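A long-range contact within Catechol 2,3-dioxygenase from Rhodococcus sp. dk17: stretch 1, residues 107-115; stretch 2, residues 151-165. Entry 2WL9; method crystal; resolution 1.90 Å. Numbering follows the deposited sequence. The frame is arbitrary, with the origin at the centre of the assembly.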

# COMPACT_ATOMS: atom_id res chain seq x y z
N LYS C 107 -1.37 27.72 -35.68
CA LYS C 107 -0.59 27.07 -36.72
C LYS C 107 0.69 27.85 -37.04
O LYS C 107 0.66 29.08 -37.19
CB LYS C 107 -1.41 26.90 -38.01
CG LYS C 107 -2.64 26.00 -37.88
CD LYS C 107 -3.46 26.00 -39.17
CE LYS C 107 -4.52 24.90 -39.17
NZ LYS C 107 -5.51 25.08 -40.27
N LEU C 108 1.80 27.12 -37.15
CA LEU C 108 3.10 27.70 -37.49
C LEU C 108 4.02 26.65 -38.12
O LEU C 108 3.55 25.58 -38.54
CB LEU C 108 3.74 28.34 -36.24
CG LEU C 108 4.07 27.45 -35.03
CD1 LEU C 108 5.20 28.07 -34.21
CD2 LEU C 108 2.85 27.17 -34.15
N HIS C 109 5.32 26.94 -38.18
CA HIS C 109 6.30 25.97 -38.64
C HIS C 109 7.51 25.93 -37.72
O HIS C 109 7.92 26.95 -37.19
CB HIS C 109 6.77 26.30 -40.06
CG HIS C 109 5.70 26.13 -41.10
ND1 HIS C 109 4.70 27.05 -41.29
CD2 HIS C 109 5.47 25.13 -41.98
CE1 HIS C 109 3.90 26.63 -42.26
NE2 HIS C 109 4.35 25.47 -42.69
N ASP C 110 8.09 24.75 -37.55
CA ASP C 110 9.33 24.66 -36.80
C ASP C 110 10.50 25.13 -37.69
O ASP C 110 10.27 25.48 -38.85
CB ASP C 110 9.52 23.25 -36.18
CG ASP C 110 10.08 22.22 -37.16
OD1 ASP C 110 10.36 22.53 -38.33
OD2 ASP C 110 10.23 21.06 -36.71
N PRO C 111 11.74 25.17 -37.15
CA PRO C 111 12.83 25.70 -37.98
C PRO C 111 13.18 24.83 -39.18
O PRO C 111 13.69 25.34 -40.17
CB PRO C 111 14.00 25.77 -37.00
CG PRO C 111 13.36 25.89 -35.65
CD PRO C 111 12.15 25.00 -35.75
N GLY C 112 12.90 23.53 -39.09
CA GLY C 112 13.11 22.60 -40.20
C GLY C 112 12.04 22.70 -41.27
O GLY C 112 12.10 22.00 -42.28
N GLY C 113 11.06 23.58 -41.05
CA GLY C 113 9.96 23.79 -41.99
C GLY C 113 8.81 22.81 -41.83
O GLY C 113 7.93 22.75 -42.69
N ASN C 114 8.81 22.04 -40.74
CA ASN C 114 7.73 21.10 -40.46
C ASN C 114 6.49 21.82 -39.91
O ASN C 114 6.57 22.51 -38.89
CB ASN C 114 8.19 20.01 -39.49
CG ASN C 114 9.46 19.32 -39.95
OD1 ASN C 114 10.49 19.38 -39.27
ND2 ASN C 114 9.40 18.66 -41.10
N PRO C 115 5.33 21.68 -40.60
CA PRO C 115 4.13 22.34 -40.08
C PRO C 115 3.80 21.87 -38.67
O PRO C 115 3.67 20.68 -38.41
CB PRO C 115 3.04 21.90 -41.06
CG PRO C 115 3.78 21.68 -42.33
CD PRO C 115 5.07 21.02 -41.89
N ILE C 151 10.66 10.98 -35.06
CA ILE C 151 11.90 11.59 -35.51
C ILE C 151 11.64 12.36 -36.79
O ILE C 151 11.14 11.80 -37.78
CB ILE C 151 13.03 10.56 -35.70
CG1 ILE C 151 13.56 10.11 -34.34
CG2 ILE C 151 14.17 11.16 -36.55
CD1 ILE C 151 14.84 9.29 -34.38
N ILE C 152 11.95 13.65 -36.76
CA ILE C 152 11.64 14.56 -37.86
C ILE C 152 12.88 15.30 -38.38
O ILE C 152 13.89 15.39 -37.68
CB ILE C 152 10.51 15.57 -37.48
CG1 ILE C 152 10.90 16.42 -36.26
CG2 ILE C 152 9.18 14.82 -37.25
CD1 ILE C 152 9.92 17.54 -35.95
N ARG C 153 12.78 15.81 -39.60
CA ARG C 153 13.90 16.47 -40.27
C ARG C 153 14.19 17.84 -39.69
O ARG C 153 13.29 18.67 -39.52
CB ARG C 153 13.61 16.58 -41.77
CG ARG C 153 14.80 16.99 -42.63
CD ARG C 153 14.46 16.80 -44.11
NE ARG C 153 13.29 17.58 -44.49
CZ ARG C 153 12.56 17.36 -45.58
NH1 ARG C 153 12.88 16.38 -46.42
NH2 ARG C 153 11.51 18.13 -45.84
N GLU C 154 15.45 18.07 -39.36
CA GLU C 154 15.90 19.39 -38.92
C GLU C 154 17.23 19.70 -39.59
O GLU C 154 18.22 19.02 -39.34
CB GLU C 154 16.04 19.46 -37.39
CG GLU C 154 14.78 19.12 -36.60
CD GLU C 154 13.63 20.09 -36.81
OE1 GLU C 154 13.85 21.24 -37.23
OE2 GLU C 154 12.49 19.68 -36.53
N ASP C 155 17.24 20.72 -40.45
CA ASP C 155 18.48 21.19 -41.08
C ASP C 155 19.37 21.95 -40.09
O ASP C 155 20.59 22.06 -40.29
CB ASP C 155 18.17 22.06 -42.30
CG ASP C 155 17.57 23.42 -41.93
OD1 ASP C 155 16.69 23.48 -41.05
OD2 ASP C 155 17.98 24.43 -42.54
N ASP C 156 18.75 22.50 -39.05
CA ASP C 156 19.47 23.22 -38.01
C ASP C 156 19.06 22.65 -36.65
O ASP C 156 18.02 23.03 -36.09
CB ASP C 156 19.14 24.72 -38.07
CG ASP C 156 20.05 25.56 -37.19
OD1 ASP C 156 20.47 25.10 -36.11
OD2 ASP C 156 20.34 26.71 -37.59
N VAL C 157 19.88 21.74 -36.14
CA VAL C 157 19.64 21.09 -34.85
C VAL C 157 19.51 22.07 -33.69
O VAL C 157 18.59 21.97 -32.89
CB VAL C 157 20.72 20.02 -34.53
CG1 VAL C 157 20.46 19.37 -33.17
CG2 VAL C 157 20.74 18.96 -35.61
N GLU C 158 20.43 23.04 -33.61
CA GLU C 158 20.40 24.00 -32.51
C GLU C 158 19.16 24.90 -32.51
O GLU C 158 18.55 25.12 -31.45
CB GLU C 158 21.69 24.84 -32.45
CG GLU C 158 22.03 25.27 -31.03
CD GLU C 158 23.44 25.83 -30.88
OE1 GLU C 158 24.05 26.25 -31.89
OE2 GLU C 158 23.93 25.86 -29.73
N GLU C 159 18.78 25.41 -33.68
CA GLU C 159 17.57 26.23 -33.81
C GLU C 159 16.33 25.43 -33.43
O GLU C 159 15.45 25.93 -32.72
CB GLU C 159 17.42 26.81 -35.22
CG GLU C 159 18.04 28.19 -35.39
CD GLU C 159 17.96 28.71 -36.82
OE1 GLU C 159 17.18 28.16 -37.63
OE2 GLU C 159 18.69 29.68 -37.12
N ALA C 160 16.26 24.19 -33.92
CA ALA C 160 15.20 23.25 -33.56
C ALA C 160 15.13 23.03 -32.04
O ALA C 160 14.04 23.03 -31.46
CB ALA C 160 15.41 21.93 -34.28
N THR C 161 16.28 22.86 -31.40
CA THR C 161 16.29 22.67 -29.95
C THR C 161 15.74 23.90 -29.22
O THR C 161 14.88 23.76 -28.35
CB THR C 161 17.68 22.26 -29.40
OG1 THR C 161 18.20 21.19 -30.17
CG2 THR C 161 17.56 21.80 -27.96
N ARG C 162 16.21 25.08 -29.61
CA ARG C 162 15.72 26.34 -29.02
C ARG C 162 14.22 26.54 -29.21
O ARG C 162 13.51 26.95 -28.28
CB ARG C 162 16.48 27.55 -29.59
CG ARG C 162 17.97 27.58 -29.29
CD ARG C 162 18.59 28.87 -29.78
NE ARG C 162 20.05 28.77 -29.86
CZ ARG C 162 20.73 28.63 -31.00
NH1 ARG C 162 20.11 28.58 -32.17
NH2 ARG C 162 22.06 28.56 -30.96
N PHE C 163 13.74 26.26 -30.42
CA PHE C 163 12.32 26.35 -30.74
C PHE C 163 11.49 25.46 -29.82
O PHE C 163 10.55 25.92 -29.17
CB PHE C 163 12.08 25.99 -32.22
CG PHE C 163 10.62 25.85 -32.59
CD1 PHE C 163 9.84 26.98 -32.80
CD2 PHE C 163 10.05 24.59 -32.75
CE1 PHE C 163 8.50 26.87 -33.15
CE2 PHE C 163 8.70 24.46 -33.10
CZ PHE C 163 7.92 25.60 -33.31
N TYR C 164 11.84 24.18 -29.77
CA TYR C 164 11.08 23.24 -28.96
C TYR C 164 11.19 23.49 -27.45
O TYR C 164 10.25 23.20 -26.73
CB TYR C 164 11.39 21.79 -29.35
CG TYR C 164 10.78 21.44 -30.69
CD1 TYR C 164 9.40 21.30 -30.84
CD2 TYR C 164 11.59 21.28 -31.82
CE1 TYR C 164 8.83 21.01 -32.06
CE2 TYR C 164 11.03 20.99 -33.06
CZ TYR C 164 9.66 20.85 -33.17
OH TYR C 164 9.10 20.54 -34.39
N ARG C 165 12.30 24.07 -27.00
CA ARG C 165 12.41 24.48 -25.60
C ARG C 165 11.40 25.57 -25.27
O ARG C 165 10.79 25.56 -24.21
CB ARG C 165 13.83 24.92 -25.23
CG ARG C 165 14.79 23.75 -25.13
CD ARG C 165 16.05 24.08 -24.36
NE ARG C 165 16.94 22.92 -24.37
CZ ARG C 165 18.19 22.92 -24.83
NH1 ARG C 165 18.74 24.03 -25.30
NH2 ARG C 165 18.90 21.79 -24.80

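A tight turn can be fastened to the rest of a protein by a proline packed on an aromatic ring, with a buried acid holding the turn from within. The contact between residues 107-115 and 151-165 of this dioxygenase is a compact example. A strand ending at His109 runs into a type I beta turn from Asp110 to Gly113, and this turn settles against a second segment that leaves a strand at Ile152, passes through a loop and enters a helix at Val157. Together the two stretches bury 512 Å².

Pro111 has the largest covered area of any residue here, 99 Å². Its phi of -67° suits the second position of a type I turn, so the ring that restrains the backbone also supplies a packing surface. That surface lies along the first turns of the helix: Pro111 CG is 3.6 Å from Glu159 O and 3.8 Å from Ala160 N, while Pro111 CD is 3.6 Å from Phe163 CG. The small side chain of Ala160 points sideways, and the CA atoms of Pro111 and Ala160 are 5.6 Å apart. The start of the helix is itself secured by Asp156, the N-cap residue, whose OD1 accepts a hydrogen bond from Glu159 N at 3.0 Å.

Phe163, with 71 Å² covered, is the helix's main contribution. With chi1 at 171°, its ring reaches the end of the strand as well as the turn. Asp110 CA sits over one face, 4.0 Å from the ring centroid and 21° off the normal, a CH-pi contact. At the ring edge, Leu108 CD1 packs 3.7 Å from Phe163 CE1. A flat, apolar side chain can thus serve a leucine, a proline and the backbone carbon of an acid at once.

Asp110 is the polar counterpart, and its carboxylate works in two directions. Within its own stretch, Asp110 OD1 accepts a hydrogen bond from Asn114 N, just past the turn, at 2.9 Å, while the backbone closes through Gly113 N to Asp110 O at 3.0 Å. Across the interface, Asp110 OD2 accepts a 2.6 Å hydrogen bond from Tyr164 OH. The CA-to-CB bond of Tyr164 points sideways, but its long ring carries the hydroxyl to the acid. Asp110 OD2 also lies 2.7 Å from Glu154 OE2, so close for two acidic oxygens that one of the groups probably holds a proton. Nearby, the methyl Ile152 CD1 stands 3.6 Å from Asp110 OD2, an apolar neighbour to the acid.

The two glycines suit their places for different reasons. At Gly112 an ideal CB would point toward the other stretch and fall 2.5 Å from both Arg153 O and Glu154 OE1, a clash in each case; without one, the turn comes close enough for the CA atoms of Gly112 and Glu154 to lie 4.4 Å apart. Gly113 answers a different demand: it touches nothing across the interface, but its phi of 84° by itself favours glycine.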